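Local coordinates for protein EccE5 (Mycobacterium xenopi RIVM700367, PDB 7B9F) that probably forms part of the inner-membrane complex of the mycobacterial ESX-5 type VII secretion system, which exports proteins across the cell envelope, at residues V105-E109 with I249-D253; Q113-T119 with T198-M204; V146-R151 with L316-G322. All coordinates share one frame; numbering follows the deposited sequence.

Contact 1 of 3, residues V105-E109 with I249-D253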
loop_
_atom_site.group_PDB
_atom_site.type_symbol
_atom_site.label_atom_id
_atom_site.label_comp_id
_atom_site.label_asym_id
_atom_site.label_seq_id
_atom_site.Cartn_x
_atom_site.Cartn_y
_atom_site.Cartn_z
ATOM N N VAL A 105 8.915 -27.216 -30.960
ATOM C CA VAL A 105 7.525 -27.567 -30.699
ATOM C C VAL A 105 6.669 -27.013 -31.825
ATOM O O VAL A 105 6.783 -25.834 -32.174
ATOM C CB VAL A 105 7.055 -27.018 -29.343
ATOM C CG1 VAL A 105 5.658 -27.500 -29.040
ATOM C CG2 VAL A 105 8.009 -27.437 -28.248
ATOM N N GLY A 106 5.819 -27.862 -32.396
ATOM C CA GLY A 106 4.893 -27.410 -33.418
ATOM C C GLY A 106 3.634 -26.848 -32.795
ATOM O O GLY A 106 3.065 -27.436 -31.871
ATOM N N ILE A 107 3.192 -25.703 -33.300
ATOM C CA ILE A 107 1.992 -25.036 -32.824
ATOM C C ILE A 107 1.050 -24.888 -34.007
ATOM O O ILE A 107 1.486 -24.549 -35.111
ATOM C CB ILE A 107 2.299 -23.645 -32.237
ATOM C CG1 ILE A 107 3.595 -23.641 -31.426
ATOM C CG2 ILE A 107 1.147 -23.177 -31.376
ATOM C CD1 ILE A 107 3.542 -24.382 -30.144
ATOM N N ARG A 108 -0.230 -25.151 -33.793
ATOM C CA ARG A 108 -1.248 -24.737 -34.744
ATOM C C ARG A 108 -2.236 -23.832 -34.034
ATOM O O ARG A 108 -2.578 -24.054 -32.872
ATOM C CB ARG A 108 -1.978 -25.916 -35.378
ATOM C CG ARG A 108 -1.081 -26.820 -36.190
ATOM C CD ARG A 108 -1.888 -27.668 -37.148
ATOM N NE ARG A 108 -2.991 -28.339 -36.479
ATOM C CZ ARG A 108 -3.664 -29.357 -36.999
ATOM N NH1 ARG A 108 -4.663 -29.908 -36.323
ATOM N NH2 ARG A 108 -3.332 -29.827 -38.192
ATOM N N GLU A 109 -2.694 -22.808 -34.741
ATOM C CA GLU A 109 -3.503 -21.779 -34.118
ATOM C C GLU A 109 -4.740 -21.533 -34.961
ATOM O O GLU A 109 -4.649 -21.337 -36.173
ATOM C CB GLU A 109 -2.696 -20.486 -33.952
ATOM C CG GLU A 109 -3.351 -19.408 -33.102
ATOM C CD GLU A 109 -4.336 -18.550 -33.865
ATOM O OE1 GLU A 109 -4.154 -18.389 -35.089
ATOM O OE2 GLU A 109 -5.281 -18.030 -33.239
ATOM N N ILE A 249 2.547 -32.979 -37.296
ATOM C CA ILE A 249 1.195 -32.712 -36.803
ATOM C C ILE A 249 0.160 -33.044 -37.873
ATOM O O ILE A 249 -0.844 -33.713 -37.604
ATOM C CB ILE A 249 1.056 -31.254 -36.334
ATOM C CG1 ILE A 249 1.960 -30.976 -35.144
ATOM C CG2 ILE A 249 -0.377 -30.949 -35.958
ATOM C CD1 ILE A 249 1.887 -29.549 -34.659
ATOM N N ASP A 250 0.382 -32.576 -39.102
ATOM C CA ASP A 250 -0.549 -32.910 -40.175
ATOM C C ASP A 250 -0.451 -34.380 -40.559
ATOM O O ASP A 250 -1.448 -34.972 -40.987
ATOM C CB ASP A 250 -0.311 -32.010 -41.384
ATOM C CG ASP A 250 -0.589 -30.556 -41.081
ATOM O OD1 ASP A 250 -1.150 -30.278 -40.001
ATOM O OD2 ASP A 250 -0.249 -29.694 -41.916
ATOM N N ASP A 251 0.726 -34.986 -40.394
ATOM C CA ASP A 251 0.819 -36.438 -40.539
ATOM C C ASP A 251 -0.053 -37.149 -39.508
ATOM O O ASP A 251 -0.724 -38.141 -39.826
ATOM C CB ASP A 251 2.267 -36.902 -40.408
ATOM C CG ASP A 251 3.195 -36.211 -41.383
ATOM O OD1 ASP A 251 2.694 -35.526 -42.297
ATOM O OD2 ASP A 251 4.426 -36.357 -41.237
ATOM N N MET A 252 -0.041 -36.661 -38.266
ATOM C CA MET A 252 -0.897 -37.206 -37.218
ATOM C C MET A 252 -2.365 -37.041 -37.577
ATOM O O MET A 252 -3.174 -37.944 -37.351
ATOM C CB MET A 252 -0.561 -36.525 -35.882
ATOM C CG MET A 252 -1.526 -36.715 -34.688
ATOM S SD MET A 252 -3.107 -35.832 -34.631
ATOM C CE MET A 252 -2.585 -34.176 -34.200
ATOM N N ASP A 253 -2.729 -35.873 -38.108
ATOM C CA ASP A 253 -4.109 -35.633 -38.522
ATOM C C ASP A 253 -4.535 -36.610 -39.612
ATOM O O ASP A 253 -5.645 -37.160 -39.574
ATOM C CB ASP A 253 -4.266 -34.193 -39.004
ATOM C CG ASP A 253 -5.671 -33.667 -38.815
ATOM O OD1 ASP A 253 -6.585 -34.477 -38.559
ATOM O OD2 ASP A 253 -5.866 -32.440 -38.936
#
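The charged part of the contact is centred on R108, whose NH2 lies near two carboxylates of the helix. D250 OD1 is the closer: it accepts a hydrogen bond from R108 NH2 over 2.9 Å, part of a salt bridge. The bond is bent, with an N-H...O angle of 131°. NH2 meets OD1 nearly along the C-O axis, but the oxygen lies somewhat out of the guanidinium plane, and the two flat groups are turned 45° apart. D253, one turn further on, adds a long salt bridge: its OD2 lies 3.7 Å from R108 NH2, at the edge of the guanidinium and in its plane. The three residues thus form a salt-bridge network at the protein surface, D250 being exposed and R108 and D253 partly so. A bend at chi3 (-50°) in R108 turns the end of its chain toward these acids.

In the fold, the network joins strand 105-109 of the antiparallel sheet to the flank of helix 246-257 that faces it. Backbone bonding of R108 with L114 fixes the strand on one side, while V105, pointing away from the helix, packs on T227 of helix 219-234 across the sheet.

The apolar part belongs to I249, which is buried and splits its branches between two partners. CG2 sits 3.6 Å above one guanidinium face of R108, offset toward the rim, with R108 NE its nearest atom at 3.7 Å. The other branch is extended, carrying CD1 to the peptide of G106, where I249 CD1 is 3.7 Å from G106 O. Because G106 has no side chain, that methyl rests against bare backbone.

Contact 2 of 3, residues Q113-T119 with T198-M204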
loop_
_atom_site.group_PDB
_atom_site.type_symbol
_atom_site.label_atom_id
_atom_site.label_comp_id
_atom_site.label_asym_id
_atom_site.label_seq_id
_atom_site.Cartn_x
_atom_site.Cartn_y
_atom_site.Cartn_z
ATOM N N GLN A 113 -4.776 -22.414 -29.462
ATOM C CA GLN A 113 -3.612 -23.207 -29.839
ATOM C C GLN A 113 -3.842 -24.697 -29.637
ATOM O O GLN A 113 -4.526 -25.116 -28.701
ATOM C CB GLN A 113 -2.357 -22.808 -29.067
ATOM C CG GLN A 113 -1.724 -21.497 -29.446
ATOM C CD GLN A 113 -2.561 -20.335 -29.043
ATOM O OE1 GLN A 113 -2.852 -20.131 -27.869
ATOM N NE2 GLN A 113 -2.930 -19.532 -30.019
ATOM N N LEU A 114 -3.244 -25.485 -30.528
ATOM C CA LEU A 114 -3.317 -26.937 -30.529
ATOM C C LEU A 114 -1.903 -27.477 -30.644
ATOM O O LEU A 114 -1.204 -27.166 -31.611
ATOM C CB LEU A 114 -4.158 -27.423 -31.712
ATOM C CG LEU A 114 -5.648 -27.076 -31.728
ATOM C CD1 LEU A 114 -6.326 -27.495 -33.032
ATOM C CD2 LEU A 114 -6.298 -27.775 -30.570
ATOM N N VAL A 115 -1.476 -28.283 -29.675
ATOM C CA VAL A 115 -0.137 -28.862 -29.675
ATOM C C VAL A 115 -0.242 -30.323 -29.277
ATOM O O VAL A 115 -0.930 -30.666 -28.314
ATOM C CB VAL A 115 0.815 -28.125 -28.709
ATOM C CG1 VAL A 115 2.166 -28.807 -28.645
ATOM C CG2 VAL A 115 1.002 -26.706 -29.130
ATOM N N ALA A 116 0.479 -31.187 -29.990
ATOM C CA ALA A 116 0.446 -32.616 -29.735
ATOM C C ALA A 116 1.792 -33.103 -29.224
ATOM O O ALA A 116 2.845 -32.581 -29.599
ATOM C CB ALA A 116 0.063 -33.392 -30.991
ATOM N N VAL A 117 1.741 -34.099 -28.343
ATOM C CA VAL A 117 2.917 -34.788 -27.820
ATOM C C VAL A 117 2.753 -36.269 -28.112
ATOM O O VAL A 117 1.779 -36.886 -27.669
ATOM C CB VAL A 117 3.083 -34.573 -26.311
ATOM C CG1 VAL A 117 4.261 -35.368 -25.799
ATOM C CG2 VAL A 117 3.231 -33.115 -25.998
ATOM N N VAL A 118 3.701 -36.840 -28.822
ATOM C CA VAL A 118 3.647 -38.259 -29.141
ATOM C C VAL A 118 4.322 -39.030 -28.018
ATOM O O VAL A 118 5.234 -38.528 -27.354
ATOM C CB VAL A 118 4.308 -38.523 -30.511
ATOM C CG1 VAL A 118 5.766 -38.119 -30.498
ATOM C CG2 VAL A 118 4.134 -39.966 -30.965
ATOM N N THR A 119 3.846 -40.243 -27.759
ATOM C CA THR A 119 4.490 -41.096 -26.776
ATOM C C THR A 119 4.386 -42.543 -27.227
ATOM O O THR A 119 3.471 -42.908 -27.969
ATOM C CB THR A 119 3.882 -40.900 -25.383
ATOM O OG1 THR A 119 4.677 -41.591 -24.415
ATOM C CG2 THR A 119 2.463 -41.400 -25.325
ATOM N N THR A 198 -0.011 -43.255 -30.207
ATOM C CA THR A 198 -0.615 -42.594 -29.065
ATOM C C THR A 198 -0.108 -41.166 -29.001
ATOM O O THR A 198 1.098 -40.928 -29.095
ATOM C CB THR A 198 -0.279 -43.334 -27.771
ATOM O OG1 THR A 198 -0.899 -44.623 -27.792
ATOM C CG2 THR A 198 -0.796 -42.575 -26.569
ATOM N N TRP A 199 -1.025 -40.215 -28.847
ATOM C CA TRP A 199 -0.651 -38.820 -28.706
ATOM C C TRP A 199 -1.421 -38.161 -27.574
ATOM O O TRP A 199 -2.572 -38.502 -27.296
ATOM C CB TRP A 199 -0.893 -38.019 -29.984
ATOM C CG TRP A 199 -0.306 -38.601 -31.209
ATOM C CD1 TRP A 199 0.972 -38.464 -31.642
ATOM C CD2 TRP A 199 -0.991 -39.349 -32.209
ATOM N NE1 TRP A 199 1.143 -39.118 -32.833
ATOM C CE2 TRP A 199 -0.053 -39.668 -33.205
ATOM C CE3 TRP A 199 -2.303 -39.798 -32.351
ATOM C CZ2 TRP A 199 -0.383 -40.410 -34.327
ATOM C CZ3 TRP A 199 -2.629 -40.536 -33.460
ATOM C CH2 TRP A 199 -1.675 -40.837 -34.436
ATOM N N LEU A 200 -0.758 -37.214 -26.926
ATOM C CA LEU A 200 -1.381 -36.262 -26.022
ATOM C C LEU A 200 -1.455 -34.923 -26.736
ATOM O O LEU A 200 -0.422 -34.393 -27.152
ATOM C CB LEU A 200 -0.558 -36.111 -24.744
ATOM C CG LEU A 200 -0.668 -37.073 -23.565
ATOM C CD1 LEU A 200 -2.059 -36.987 -22.981
ATOM C CD2 LEU A 200 -0.314 -38.502 -23.936
ATOM N N VAL A 201 -2.652 -34.365 -26.871
ATOM C CA VAL A 201 -2.821 -33.084 -27.545
ATOM C C VAL A 201 -3.253 -32.046 -26.522
ATOM O O VAL A 201 -4.013 -32.348 -25.595
ATOM C CB VAL A 201 -3.788 -33.165 -28.741
ATOM C CG1 VAL A 201 -3.355 -34.275 -29.675
ATOM C CG2 VAL A 201 -5.216 -33.348 -28.320
ATOM N N LEU A 202 -2.711 -30.843 -26.653
ATOM C CA LEU A 202 -2.791 -29.811 -25.632
ATOM C C LEU A 202 -3.640 -28.667 -26.161
ATOM O O LEU A 202 -3.445 -28.232 -27.297
ATOM C CB LEU A 202 -1.390 -29.300 -25.309
ATOM C CG LEU A 202 -0.391 -30.266 -24.671
ATOM C CD1 LEU A 202 0.964 -29.624 -24.552
ATOM C CD2 LEU A 202 -0.833 -30.797 -23.361
ATOM N N ARG A 203 -4.569 -28.169 -25.357
ATOM C CA ARG A 203 -5.327 -26.982 -25.726
ATOM C C ARG A 203 -5.128 -25.865 -24.715
ATOM O O ARG A 203 -5.174 -26.096 -23.505
ATOM C CB ARG A 203 -6.814 -27.294 -25.870
ATOM C CG ARG A 203 -7.146 -28.107 -27.094
ATOM C CD ARG A 203 -8.646 -28.231 -27.299
ATOM N NE ARG A 203 -8.966 -28.925 -28.541
ATOM C CZ ARG A 203 -8.895 -30.239 -28.717
ATOM N NH1 ARG A 203 -8.525 -31.033 -27.724
ATOM N NH2 ARG A 203 -9.206 -30.761 -29.894
ATOM N N MET A 204 -4.907 -24.648 -25.215
ATOM C CA MET A 204 -4.759 -23.486 -24.351
ATOM C C MET A 204 -5.416 -22.277 -24.996
ATOM O O MET A 204 -5.283 -22.064 -26.203
ATOM C CB MET A 204 -3.285 -23.168 -24.073
ATOM C CG MET A 204 -3.090 -21.994 -23.123
ATOM S SD MET A 204 -1.378 -21.600 -22.753
ATOM C CE MET A 204 -0.871 -20.889 -24.311
#
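Strands 113-119 and 198-204 pair antiparallel in the central sheet, running at 158° to each other with their axes 4.3 Å apart. The register is firm from V115-L202 to V117-L200 and less secure at both ends. V115 N reaches L202 O over 3.1 Å, and L200 N reaches V117 O over 2.7 Å. Toward Q113 the pairing weakens, Q113 N to M204 O being a weak bond of 3.3 Å.

The tightly packed part is the face of V115, V117, L200 and L202. All four are buried, and L223 and T227 of helix 219-234 lie over V115, T227 also touching L202. Within this face V115 CB is in contact with L202 CB at 4.2 Å.

The opposite face is more exposed: L114, V118, V201 and R203 are only partly covered. L114 and R203 lie side by side and point the same way; L114 CD2 runs alongside the extended arginine chain, 3.5 Å from R203 NE, while R203 NH1 turns to a salt bridge with D161 on the next strand. A116 and V201 meet through methyls. At the other end V118 meets the indole of the buried W199 at its edge, V118 CB lying 3.5 Å from W199 CD1. The methyl anti to the backbone N of V118 follows the same edge: V118 CG2 is 3.6 Å from both W199 CD1 and W199 NE1.

Contact 3 of 3, residues V146-R151 with L316-G322; sequences VAARLR and LRPRHGG
The carbonyl oxygen G322 O takes a hydrogen bond from R151 NH2 across the contact; it is also the acceptor for R319 N within its own hairpin, a bond modelled too short to weigh. The bond from R151 is weak in length, 3.3 Å from R151 NH2 to G322 O, yet nearly straight at 167°, and the oxygen lies at the edge of the guanidinium. G321 O stands over one face of the same group, 3.1 Å from R151 NH2, at an angle too poor for a hydrogen bond. R151 thus lies against the type I' turn R319-G322, tied to it by one weak bond; G322 N donates to R319 O in the turn's closing pair.

Below the turn the contact is apolar. L150, with CG anti to its own N (chi1 -174°), crosses P318 at about a right angle and sets CD2 3.6 Å from P318 CB. L316 CD1 receives two partners, A147 CB at 3.8 Å and V146 CG2 at 3.9 Å.

The 3-10 segment around V146 and A147, with L150 and R151, leans on the end of strand 310-319, with I160 of strand 159-166 touching both L150 and L316, V323 of strand 322-331 touching A147 and R151, and L234 of helix 219-234 against V146.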
loop_
_atom_site.group_PDB
_atom_site.type_symbol
_atom_site.label_atom_id
_atom_site.label_comp_id
_atom_site.label_asym_id
_atom_site.label_seq_id
_atom_site.Cartn_x
_atom_site.Cartn_y
_atom_site.Cartn_z
ATOM N N VAL A 146 -1.568 -37.955 -15.863
ATOM C CA VAL A 146 -0.996 -36.819 -16.578
ATOM C C VAL A 146 -1.831 -35.565 -16.387
ATOM O O VAL A 146 -1.398 -34.474 -16.762
ATOM C CB VAL A 146 -0.848 -37.121 -18.078
ATOM C CG1 VAL A 146 -0.065 -38.399 -18.281
ATOM C CG2 VAL A 146 -2.209 -37.200 -18.735
ATOM N N ALA A 147 -3.030 -35.690 -15.817
ATOM C CA ALA A 147 -3.866 -34.541 -15.508
ATOM C C ALA A 147 -3.281 -33.663 -14.412
ATOM O O ALA A 147 -3.796 -32.565 -14.186
ATOM C CB ALA A 147 -5.260 -35.003 -15.097
ATOM N N ALA A 148 -2.252 -34.127 -13.706
ATOM C CA ALA A 148 -1.572 -33.261 -12.753
ATOM C C ALA A 148 -0.859 -32.118 -13.452
ATOM O O ALA A 148 -0.704 -31.038 -12.874
ATOM C CB ALA A 148 -0.583 -34.072 -11.919
ATOM N N ARG A 149 -0.428 -32.324 -14.691
ATOM C CA ARG A 149 0.252 -31.286 -15.446
ATOM C C ARG A 149 -0.713 -30.430 -16.243
ATOM O O ARG A 149 -0.273 -29.594 -17.036
ATOM C CB ARG A 149 1.301 -31.897 -16.377
ATOM C CG ARG A 149 2.318 -32.800 -15.690
ATOM C CD ARG A 149 2.816 -32.240 -14.362
ATOM N NE ARG A 149 3.556 -30.994 -14.509
ATOM C CZ ARG A 149 4.859 -30.932 -14.751
ATOM N NH1 ARG A 149 5.562 -32.044 -14.880
ATOM N NH2 ARG A 149 5.456 -29.755 -14.865
ATOM N N LEU A 150 -2.016 -30.637 -16.067
ATOM C CA LEU A 150 -2.996 -29.724 -16.639
ATOM C C LEU A 150 -2.895 -28.349 -15.997
ATOM O O LEU A 150 -2.941 -27.329 -16.690
ATOM C CB LEU A 150 -4.396 -30.298 -16.456
ATOM C CG LEU A 150 -5.589 -29.601 -17.097
ATOM C CD1 LEU A 150 -6.543 -30.629 -17.645
ATOM C CD2 LEU A 150 -6.297 -28.746 -16.073
ATOM N N ARG A 151 -2.766 -28.302 -14.680
ATOM C CA ARG A 151 -2.586 -27.056 -13.945
ATOM C C ARG A 151 -1.116 -26.945 -13.579
ATOM O O ARG A 151 -0.679 -27.483 -12.560
ATOM C CB ARG A 151 -3.453 -27.019 -12.693
ATOM C CG ARG A 151 -4.585 -26.024 -12.742
ATOM C CD ARG A 151 -5.432 -26.097 -11.490
ATOM N NE ARG A 151 -6.048 -27.406 -11.322
ATOM C CZ ARG A 151 -7.304 -27.679 -11.651
ATOM N NH1 ARG A 151 -8.075 -26.731 -12.163
ATOM N NH2 ARG A 151 -7.791 -28.897 -11.466
ATOM N N LEU A 316 -9.481 -34.842 -20.631
ATOM C CA LEU A 316 -9.314 -34.328 -19.281
ATOM C C LEU A 316 -9.541 -32.825 -19.290
ATOM O O LEU A 316 -8.939 -32.112 -20.094
ATOM C CB LEU A 316 -7.920 -34.639 -18.751
ATOM C CG LEU A 316 -7.477 -36.093 -18.839
ATOM C CD1 LEU A 316 -5.988 -36.177 -18.619
ATOM C CD2 LEU A 316 -8.208 -36.919 -17.817
ATOM N N ARG A 317 -10.401 -32.349 -18.402
ATOM C CA ARG A 317 -10.702 -30.932 -18.303
ATOM C C ARG A 317 -10.638 -30.492 -16.850
ATOM O O ARG A 317 -10.971 -31.270 -15.954
ATOM C CB ARG A 317 -12.100 -30.629 -18.851
ATOM C CG ARG A 317 -12.237 -30.767 -20.344
ATOM C CD ARG A 317 -13.393 -29.930 -20.836
ATOM N NE ARG A 317 -13.086 -28.508 -20.768
ATOM C CZ ARG A 317 -13.861 -27.608 -20.177
ATOM N NH1 ARG A 317 -14.988 -27.988 -19.596
ATOM N NH2 ARG A 317 -13.506 -26.330 -20.160
ATOM N N PRO A 318 -10.224 -29.256 -16.585
ATOM C CA PRO A 318 -10.379 -28.717 -15.233
ATOM C C PRO A 318 -11.843 -28.461 -14.943
ATOM O O PRO A 318 -12.607 -28.062 -15.821
ATOM C CB PRO A 318 -9.580 -27.416 -15.269
ATOM C CG PRO A 318 -9.583 -27.015 -16.679
ATOM C CD PRO A 318 -9.698 -28.251 -17.518
ATOM N N ARG A 319 -12.236 -28.698 -13.697
ATOM C CA ARG A 319 -13.649 -28.609 -13.351
ATOM C C ARG A 319 -13.746 -28.357 -11.855
ATOM O O ARG A 319 -13.393 -29.237 -11.064
ATOM C CB ARG A 319 -14.373 -29.890 -13.744
ATOM C CG ARG A 319 -15.886 -29.833 -13.649
ATOM C CD ARG A 319 -16.486 -28.913 -14.706
ATOM N NE ARG A 319 -16.758 -27.570 -14.204
ATOM C CZ ARG A 319 -16.812 -26.486 -14.973
ATOM N NH1 ARG A 319 -16.613 -26.591 -16.280
ATOM N NH2 ARG A 319 -17.068 -25.301 -14.436
ATOM N N HIS A 320 -14.211 -27.160 -11.484
ATOM C CA HIS A 320 -14.483 -26.785 -10.093
ATOM C C HIS A 320 -13.251 -26.953 -9.209
ATOM O O HIS A 320 -13.345 -27.362 -8.052
ATOM C CB HIS A 320 -15.662 -27.579 -9.529
ATOM C CG HIS A 320 -16.864 -27.587 -10.419
ATOM N ND1 HIS A 320 -17.478 -28.749 -10.829
ATOM C CD2 HIS A 320 -17.563 -26.573 -10.982
ATOM C CE1 HIS A 320 -18.506 -28.453 -11.603
ATOM N NE2 HIS A 320 -18.579 -27.140 -11.713
ATOM N N GLY A 321 -12.081 -26.648 -9.764
ATOM C CA GLY A 321 -10.836 -26.851 -9.063
ATOM C C GLY A 321 -10.275 -28.249 -9.156
ATOM O O GLY A 321 -9.129 -28.469 -8.744
ATOM N N GLY A 322 -11.041 -29.208 -9.674
ATOM C CA GLY A 322 -10.558 -30.545 -9.913
ATOM C C GLY A 322 -10.550 -30.889 -11.389
ATOM O O GLY A 322 -10.765 -30.045 -12.259
#

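How the contacts relate
All three contacts reach one antiparallel sheet, in which strands 105-109, 113-119, 196-204, 159-166, 310-319 and 322-331 lie in that order. Contacts 1 and 2 have centres 9 Å apart and touch: strands 105-109 and 113-119 are neighbours, and M252 of helix 246-257 packs on W199. The centre of contact 3 lies about 15 Å from that of contact 2, which it meets where V146 approaches L200, and about 23 Å from that of contact 1, on the other side of the chain's centre. Along the chain contact 2 is nested inside contact 1, whereas contact 3 alternates with both. Segments distant in sequence are therefore brought together on one sheet of the modelled part of the chain.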